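Local structure of ubiquinone biosynthesis protein UbiJ (Escherichia coli, 6H6O) at residues A[29-34]-A[61-66]. The protein binds hydrophobic intermediates of ubiquinone biosynthesis through its SCP2 domain and is essential for the stability of the multi-enzyme Ubi complex. Numbering follows the deposited sequence.
Sequences FLYRSP and LVFSER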
# COMPACT_ATOMS: atom_id res chain seq x y z
N PHE A 29 12.90 5.34 2.75
CA PHE A 29 13.24 5.55 1.34
C PHE A 29 13.77 6.97 1.02
O PHE A 29 14.76 7.10 0.28
CB PHE A 29 12.02 5.21 0.46
CG PHE A 29 12.22 5.29 -1.04
CD1 PHE A 29 13.14 4.46 -1.68
CD2 PHE A 29 11.47 6.16 -1.82
CE1 PHE A 29 13.31 4.51 -3.07
CE2 PHE A 29 11.66 6.23 -3.21
CZ PHE A 29 12.57 5.40 -3.82
N LEU A 30 13.16 7.99 1.63
CA LEU A 30 13.44 9.39 1.33
C LEU A 30 14.27 10.16 2.34
O LEU A 30 14.99 11.07 1.93
CB LEU A 30 12.11 10.15 1.12
CG LEU A 30 11.14 9.62 0.04
CD1 LEU A 30 9.84 10.38 0.08
CD2 LEU A 30 11.77 9.66 -1.39
N TYR A 31 14.18 9.84 3.63
CA TYR A 31 14.86 10.61 4.68
C TYR A 31 16.09 9.98 5.30
O TYR A 31 16.77 10.65 6.09
CB TYR A 31 13.85 10.95 5.79
CG TYR A 31 13.02 12.16 5.47
CD1 TYR A 31 11.88 12.06 4.67
CD2 TYR A 31 13.37 13.42 5.94
CE1 TYR A 31 11.11 13.18 4.35
CE2 TYR A 31 12.60 14.54 5.67
CZ TYR A 31 11.47 14.41 4.88
OH TYR A 31 10.71 15.51 4.63
N ARG A 32 16.37 8.71 5.00
CA ARG A 32 17.52 8.03 5.62
C ARG A 32 18.87 8.57 5.09
O ARG A 32 19.81 8.70 5.86
CB ARG A 32 17.42 6.51 5.38
CG ARG A 32 18.49 5.66 6.05
CD ARG A 32 18.18 4.19 5.86
NE ARG A 32 19.22 3.32 6.43
CZ ARG A 32 19.20 2.84 7.67
NH1 ARG A 32 20.20 2.08 8.10
NH2 ARG A 32 18.20 3.14 8.49
N SER A 33 18.94 8.90 3.79
CA SER A 33 20.20 9.34 3.21
C SER A 33 20.47 10.85 3.34
O SER A 33 19.71 11.65 2.79
CB SER A 33 20.33 8.91 1.76
OG SER A 33 21.53 9.43 1.23
N PRO A 34 21.60 11.24 3.95
CA PRO A 34 21.93 12.68 4.02
C PRO A 34 22.25 13.30 2.65
O PRO A 34 22.17 14.53 2.53
CB PRO A 34 23.13 12.75 4.97
CG PRO A 34 23.72 11.40 4.93
CD PRO A 34 22.64 10.42 4.62
N LEU A 61 0.55 13.94 3.50
CA LEU A 61 1.99 13.89 3.74
C LEU A 61 2.45 15.28 4.19
O LEU A 61 2.20 16.27 3.48
CB LEU A 61 2.73 13.50 2.45
CG LEU A 61 2.84 11.99 2.10
CD1 LEU A 61 1.49 11.30 2.05
CD2 LEU A 61 3.57 11.80 0.78
N VAL A 62 3.05 15.37 5.38
CA VAL A 62 3.53 16.67 5.92
C VAL A 62 5.04 16.58 6.02
O VAL A 62 5.55 15.80 6.82
CB VAL A 62 2.90 17.01 7.30
CG1 VAL A 62 3.39 18.37 7.80
CG2 VAL A 62 1.37 16.95 7.24
N PHE A 63 5.75 17.38 5.22
CA PHE A 63 7.20 17.32 5.14
C PHE A 63 7.93 18.25 6.12
O PHE A 63 7.75 19.46 6.07
CB PHE A 63 7.67 17.58 3.69
CG PHE A 63 7.13 16.60 2.68
CD1 PHE A 63 7.82 15.43 2.39
CD2 PHE A 63 5.93 16.86 2.02
CE1 PHE A 63 7.30 14.50 1.46
CE2 PHE A 63 5.42 15.94 1.09
CZ PHE A 63 6.11 14.76 0.81
N SER A 64 8.77 17.67 7.01
CA SER A 64 9.60 18.45 7.92
C SER A 64 11.08 18.14 7.61
O SER A 64 11.35 17.37 6.68
CB SER A 64 9.22 18.20 9.39
OG SER A 64 9.56 16.91 9.84
N GLU A 65 12.03 18.75 8.32
CA GLU A 65 13.45 18.55 8.05
C GLU A 65 13.93 17.09 8.31
O GLU A 65 14.68 16.57 7.52
CB GLU A 65 14.34 19.56 8.79
CG GLU A 65 15.75 19.62 8.22
CD GLU A 65 16.81 20.25 9.11
OE1 GLU A 65 17.69 20.96 8.57
OE2 GLU A 65 16.79 19.99 10.33
N ARG A 66 13.46 16.44 9.37
CA ARG A 66 13.97 15.10 9.69
C ARG A 66 13.06 13.95 9.27
O ARG A 66 13.50 12.79 9.29
CB ARG A 66 14.32 15.01 11.18
CG ARG A 66 15.50 15.93 11.56
CD ARG A 66 16.20 15.46 12.83
NE ARG A 66 15.49 15.86 14.04
CZ ARG A 66 15.85 16.86 14.84
NH1 ARG A 66 16.93 17.58 14.56
NH2 ARG A 66 15.15 17.14 15.93
O HOH W 1 16.37 12.33 8.40
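Y31 lies along the turn 64-66 in a surface contact made mainly by this one side chain. It joins the end of helix 14-30 to the turn between strands 58-63 and 68-71. The Y31 hydroxyl donates a hydrogen bond to the backbone O of S64, with Y31 OH to S64 O at 2.8 Å. The donor lies in the carbonyl plane, and the C=O...OH angle is 154°. The ring edge meets S64 O and E65 O. Y31 CE2 comes within 3.4 Å of E65 O, which sits in the ring plane. R66 C lies oblique to the ring, with Y31 CD2 also 3.4 Å from R66 C. The side chains of E65 and R66 start away from the helix end, so the ring meets their backbone.

The hairpin belongs to the mixed sheet of the SCP2 domain, the lipid-binding part of UbiJ. Strand 68-71 is at one margin of this sheet, and its V68 touches both Y31 and F63. F63 is buried where strand 58-63 ends. Its first torsion (chi1 -59°) carries the ring to where its CD1 edge meets the tyrosine. The Y31 hydroxyl lies at that edge, with Y31 OH 3.7 Å from F63 CD1. The tyrosine and phenylalanine side chains stand roughly perpendicular. Replacing Y31 with an alanine would probably leave the S64 carbonyl without this donor and open a gap beside F63.

The S64 side chain turns to its own hairpin, where OG is hydrogen-bonded to Q67 O. The preceding residue, L30, packs on F119, L122 and A126 of helix 113-128. A second link between the segments runs through water: one molecule donates to Y31 O at 2.9 Å and to R66 O at 3.0 Å.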